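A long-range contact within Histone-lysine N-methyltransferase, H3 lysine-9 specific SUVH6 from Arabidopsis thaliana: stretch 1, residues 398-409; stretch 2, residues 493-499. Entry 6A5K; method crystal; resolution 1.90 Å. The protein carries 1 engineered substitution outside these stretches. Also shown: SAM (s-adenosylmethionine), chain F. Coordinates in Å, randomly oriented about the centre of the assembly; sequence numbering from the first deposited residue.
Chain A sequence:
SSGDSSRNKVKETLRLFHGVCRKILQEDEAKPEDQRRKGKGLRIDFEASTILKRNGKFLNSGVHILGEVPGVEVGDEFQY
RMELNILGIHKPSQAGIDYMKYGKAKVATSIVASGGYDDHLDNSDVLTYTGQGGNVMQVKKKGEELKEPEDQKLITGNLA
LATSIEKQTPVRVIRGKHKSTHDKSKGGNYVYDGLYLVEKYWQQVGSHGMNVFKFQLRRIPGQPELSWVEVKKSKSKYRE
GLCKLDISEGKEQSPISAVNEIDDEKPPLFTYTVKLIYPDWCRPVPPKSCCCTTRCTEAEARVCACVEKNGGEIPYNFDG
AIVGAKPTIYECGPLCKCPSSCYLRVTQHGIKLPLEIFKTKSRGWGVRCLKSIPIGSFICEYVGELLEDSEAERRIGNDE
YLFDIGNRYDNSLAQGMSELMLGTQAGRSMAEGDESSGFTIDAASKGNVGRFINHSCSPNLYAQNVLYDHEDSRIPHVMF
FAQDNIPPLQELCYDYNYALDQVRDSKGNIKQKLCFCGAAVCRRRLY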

# COMPACT_ATOMS: atom_id res chain seq x y z
N ASN A 398 2.20 -30.57 -2.02
CA ASN A 398 1.82 -29.26 -2.54
C ASN A 398 1.05 -28.38 -1.56
O ASN A 398 0.64 -27.27 -1.92
CB ASN A 398 0.99 -29.43 -3.83
CG ASN A 398 -0.35 -30.11 -3.58
OD1 ASN A 398 -0.60 -30.63 -2.49
ND2 ASN A 398 -1.20 -30.12 -4.60
N ASP A 399 0.87 -28.86 -0.34
CA ASP A 399 -0.09 -28.23 0.58
C ASP A 399 0.29 -26.80 0.94
O ASP A 399 -0.58 -26.00 1.27
CB ASP A 399 -0.24 -29.06 1.86
CG ASP A 399 0.93 -28.89 2.81
OD1 ASP A 399 1.83 -29.75 2.80
OD2 ASP A 399 0.95 -27.90 3.58
N GLU A 400 1.58 -26.48 0.88
CA GLU A 400 2.03 -25.14 1.28
C GLU A 400 1.89 -24.12 0.16
O GLU A 400 2.13 -22.93 0.38
CB GLU A 400 3.47 -25.18 1.78
CG GLU A 400 3.62 -25.83 3.14
CD GLU A 400 5.00 -25.65 3.73
OE1 GLU A 400 5.97 -26.18 3.14
OE2 GLU A 400 5.11 -24.98 4.77
N TYR A 401 1.47 -24.56 -1.03
CA TYR A 401 1.39 -23.66 -2.18
C TYR A 401 0.06 -23.76 -2.91
O TYR A 401 0.00 -23.71 -4.13
CB TYR A 401 2.56 -23.94 -3.13
CG TYR A 401 3.89 -23.71 -2.47
CD1 TYR A 401 4.37 -22.42 -2.25
CD2 TYR A 401 4.66 -24.78 -2.03
CE1 TYR A 401 5.59 -22.21 -1.62
CE2 TYR A 401 5.87 -24.58 -1.40
CZ TYR A 401 6.33 -23.29 -1.20
OH TYR A 401 7.54 -23.08 -0.58
N LEU A 402 -1.01 -23.91 -2.13
CA LEU A 402 -2.35 -23.96 -2.70
C LEU A 402 -3.12 -22.67 -2.40
O LEU A 402 -3.13 -22.20 -1.26
CB LEU A 402 -3.12 -25.16 -2.14
CG LEU A 402 -2.53 -26.55 -2.34
CD1 LEU A 402 -3.41 -27.60 -1.68
CD2 LEU A 402 -2.35 -26.84 -3.84
N PHE A 403 -3.75 -22.10 -3.42
CA PHE A 403 -4.70 -21.02 -3.20
C PHE A 403 -6.10 -21.54 -3.47
O PHE A 403 -6.46 -21.83 -4.62
CB PHE A 403 -4.41 -19.81 -4.10
CG PHE A 403 -5.20 -18.58 -3.72
CD1 PHE A 403 -6.51 -18.41 -4.15
CD2 PHE A 403 -4.63 -17.59 -2.93
CE1 PHE A 403 -7.24 -17.28 -3.80
CE2 PHE A 403 -5.35 -16.46 -2.58
CZ PHE A 403 -6.66 -16.31 -3.02
N ASP A 404 -6.89 -21.66 -2.41
CA ASP A 404 -8.27 -22.12 -2.51
C ASP A 404 -9.13 -20.97 -3.03
O ASP A 404 -9.31 -19.97 -2.33
CB ASP A 404 -8.75 -22.62 -1.14
CG ASP A 404 -10.11 -23.29 -1.19
OD1 ASP A 404 -11.00 -22.85 -1.94
OD2 ASP A 404 -10.30 -24.28 -0.45
N ILE A 405 -9.65 -21.09 -4.25
CA ILE A 405 -10.41 -20.01 -4.87
C ILE A 405 -11.79 -19.84 -4.21
O ILE A 405 -12.45 -20.82 -3.88
CB ILE A 405 -10.60 -20.25 -6.39
CG1 ILE A 405 -9.23 -20.31 -7.09
CG2 ILE A 405 -11.49 -19.18 -7.01
CD1 ILE A 405 -9.33 -20.61 -8.58
N GLY A 406 -12.19 -18.59 -3.99
CA GLY A 406 -13.55 -18.29 -3.55
C GLY A 406 -13.71 -17.82 -2.12
O GLY A 406 -12.87 -18.10 -1.26
N ASN A 407 -14.82 -17.12 -1.86
CA ASN A 407 -15.18 -16.65 -0.51
C ASN A 407 -14.13 -15.82 0.22
O ASN A 407 -13.90 -16.03 1.41
CB ASN A 407 -15.55 -17.83 0.40
CG ASN A 407 -16.68 -18.67 -0.15
OD1 ASN A 407 -16.47 -19.81 -0.57
ND2 ASN A 407 -17.88 -18.10 -0.17
N ARG A 408 -13.50 -14.89 -0.47
CA ARG A 408 -12.46 -14.09 0.17
C ARG A 408 -12.76 -12.61 0.17
O ARG A 408 -12.02 -11.82 0.77
CB ARG A 408 -11.12 -14.32 -0.50
CG ARG A 408 -10.59 -15.70 -0.25
CD ARG A 408 -9.37 -15.89 -1.07
NE ARG A 408 -8.92 -17.27 -1.03
CZ ARG A 408 -7.92 -17.70 -0.27
NH1 ARG A 408 -7.29 -16.87 0.54
NH2 ARG A 408 -7.58 -18.97 -0.33
N TYR A 409 -13.82 -12.21 -0.53
CA TYR A 409 -14.20 -10.81 -0.54
C TYR A 409 -14.56 -10.38 0.88
O TYR A 409 -15.38 -11.00 1.55
CB TYR A 409 -15.36 -10.56 -1.50
CG TYR A 409 -15.98 -9.20 -1.33
CD1 TYR A 409 -15.24 -8.05 -1.56
CD2 TYR A 409 -17.30 -9.07 -0.93
CE1 TYR A 409 -15.81 -6.80 -1.39
CE2 TYR A 409 -17.87 -7.83 -0.76
CZ TYR A 409 -17.12 -6.69 -0.99
OH TYR A 409 -17.69 -5.46 -0.82
N CYS A 493 1.99 -9.14 2.37
CA CYS A 493 1.24 -10.27 2.91
C CYS A 493 -0.25 -10.11 2.68
O CYS A 493 -0.74 -8.99 2.58
CB CYS A 493 1.48 -10.42 4.42
SG CYS A 493 3.21 -10.67 4.92
N TYR A 494 -0.97 -11.23 2.64
CA TYR A 494 -2.43 -11.22 2.63
C TYR A 494 -2.93 -12.27 3.61
O TYR A 494 -2.15 -13.05 4.16
CB TYR A 494 -2.99 -11.48 1.22
CG TYR A 494 -2.67 -12.86 0.69
CD1 TYR A 494 -1.45 -13.12 0.09
CD2 TYR A 494 -3.59 -13.90 0.80
CE1 TYR A 494 -1.13 -14.37 -0.39
CE2 TYR A 494 -3.27 -15.17 0.31
CZ TYR A 494 -2.04 -15.39 -0.28
OH TYR A 494 -1.70 -16.63 -0.77
N ASP A 495 -4.24 -12.29 3.81
CA ASP A 495 -4.88 -13.23 4.73
C ASP A 495 -5.11 -14.60 4.07
O ASP A 495 -5.95 -14.73 3.18
CB ASP A 495 -6.20 -12.63 5.22
CG ASP A 495 -6.98 -13.56 6.13
OD1 ASP A 495 -6.37 -14.43 6.78
OD2 ASP A 495 -8.22 -13.42 6.18
N TYR A 496 -4.37 -15.61 4.52
CA TYR A 496 -4.49 -16.97 3.97
C TYR A 496 -5.87 -17.57 4.18
O TYR A 496 -6.30 -18.45 3.42
CB TYR A 496 -3.46 -17.91 4.59
CG TYR A 496 -2.09 -17.88 3.96
CD1 TYR A 496 -1.70 -16.84 3.12
CD2 TYR A 496 -1.18 -18.90 4.21
CE1 TYR A 496 -0.43 -16.82 2.54
CE2 TYR A 496 0.09 -18.90 3.64
CZ TYR A 496 0.46 -17.86 2.81
OH TYR A 496 1.72 -17.87 2.26
N ASN A 497 -6.54 -17.13 5.24
CA ASN A 497 -7.94 -17.46 5.47
C ASN A 497 -8.20 -18.95 5.73
O ASN A 497 -9.31 -19.43 5.52
CB ASN A 497 -8.78 -16.98 4.27
CG ASN A 497 -10.26 -16.83 4.60
OD1 ASN A 497 -10.62 -16.40 5.69
ND2 ASN A 497 -11.12 -17.19 3.64
N TYR A 498 -7.19 -19.67 6.20
CA TYR A 498 -7.37 -21.08 6.56
C TYR A 498 -8.31 -21.20 7.75
O TYR A 498 -8.19 -20.45 8.71
CB TYR A 498 -6.04 -21.76 6.93
CG TYR A 498 -4.99 -21.87 5.85
CD1 TYR A 498 -5.33 -22.00 4.51
CD2 TYR A 498 -3.64 -21.89 6.18
CE1 TYR A 498 -4.34 -22.12 3.53
CE2 TYR A 498 -2.66 -22.01 5.22
CZ TYR A 498 -3.01 -22.13 3.89
OH TYR A 498 -2.02 -22.25 2.94
N ALA A 499 -9.23 -22.15 7.70
CA ALA A 499 -10.04 -22.47 8.86
C ALA A 499 -9.21 -23.29 9.84
O ALA A 499 -8.47 -24.18 9.42
CB ALA A 499 -11.30 -23.22 8.47
N SAM F . 7.45 -18.78 3.24
CA SAM F . 7.20 -19.61 2.05
C SAM F . 8.47 -20.14 1.39
O SAM F . 8.42 -20.74 0.31
OXT SAM F . 9.57 -19.99 1.93
CB SAM F . 6.38 -18.82 1.02
CG SAM F . 4.91 -18.79 1.40
SD SAM F . 4.25 -20.47 1.24
CE SAM F . 2.91 -20.13 0.11
C5' SAM F . 3.27 -20.73 2.72
C4' SAM F . 4.14 -21.23 3.86
O4' SAM F . 4.91 -20.16 4.39
C3' SAM F . 3.30 -21.77 5.00
O3' SAM F . 3.03 -23.14 4.84
C2' SAM F . 4.20 -21.51 6.18
O2' SAM F . 5.17 -22.53 6.22
C1' SAM F . 4.91 -20.23 5.80
N9 SAM F . 4.18 -19.07 6.34
C8 SAM F . 3.54 -18.08 5.64
N7 SAM F . 2.99 -17.20 6.52
C5 SAM F . 3.25 -17.63 7.78
C6 SAM F . 2.94 -17.14 9.04
N6 SAM F . 2.23 -16.02 9.18
N1 SAM F . 3.34 -17.83 10.16
C2 SAM F . 4.08 -18.99 10.03
N3 SAM F . 4.40 -19.48 8.78
C4 SAM F . 4.00 -18.81 7.68
O HOH W 1 -1.17 -23.53 0.82
O HOH W 2 -2.31 -19.83 0.22
O HOH W 3 -13.96 -17.74 4.15
O HOH W 4 -7.77 -14.02 1.49
O HOH W 5 -4.98 -18.69 0.96

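Stretch 2 enters the contact at Tyr494, since Cys493 lies out of reach. The CA-to-CB bond of Tyr494 points toward stretch 1, and its ring packs against Phe403, with Phe403 CE2 and Tyr494 CE2 3.8 Å apart. Two buried aromatic residues suit this apolar spot. Tyrosine adds a hydroxyl, which approaches the edge of the Phe403 ring (Tyr494 OH to Phe403 CD2, 3.8 Å) and accepts a weak hydrogen bond from water 2, 3.4 Å from Tyr494 OH; the same water donates to Leu402 O at 2.9 Å.

Asp495 and Tyr496 offer backbone carbonyls to Arg408. Water 4 donates to Asp495 O (2.6 Å) and accepts from Arg408 NH1 (3.0 Å). The direct hydrogen bond from Arg408 NH1 to Tyr496 O is weak, at 3.4 Å and 137°, but water 5 reinforces it, donating to Tyr496 O (2.8 Å) and accepting from Arg408 NH2 (2.9 Å). Arginine suits this place because its several donors diverge: Arg408 NE and Arg408 NH2 donate to Asp404 O (3.0 and 2.8 Å), anchoring the guanidinium to a carbonyl of the strand in its own stretch, and Arg408 NH1 makes the direct bond across. The Tyr496 side chain instead starts away from stretch 1, and its OH lies 3.3 Å from SAM C5'.

Asn497 adopts positive phi (65°), a conformation asparagine tolerates well. Its N donates to Asp495 OD1 (3.1 Å), bracing the turn, and its amide reaches Asn407 through water 3, which accepts from Asn497 ND2 (2.9 Å) and donates to Asn407 O (3.2 Å).

At Tyr498 the long side chain brings its hydroxyl near stretch 1 without direct bonding. Water 1 accepts from Tyr498 OH (2.6 Å) and from Leu402 N (3.0 Å), and donates to Asp399 O (2.6 Å). Much of this contact's polar linkage is therefore solvent-mediated.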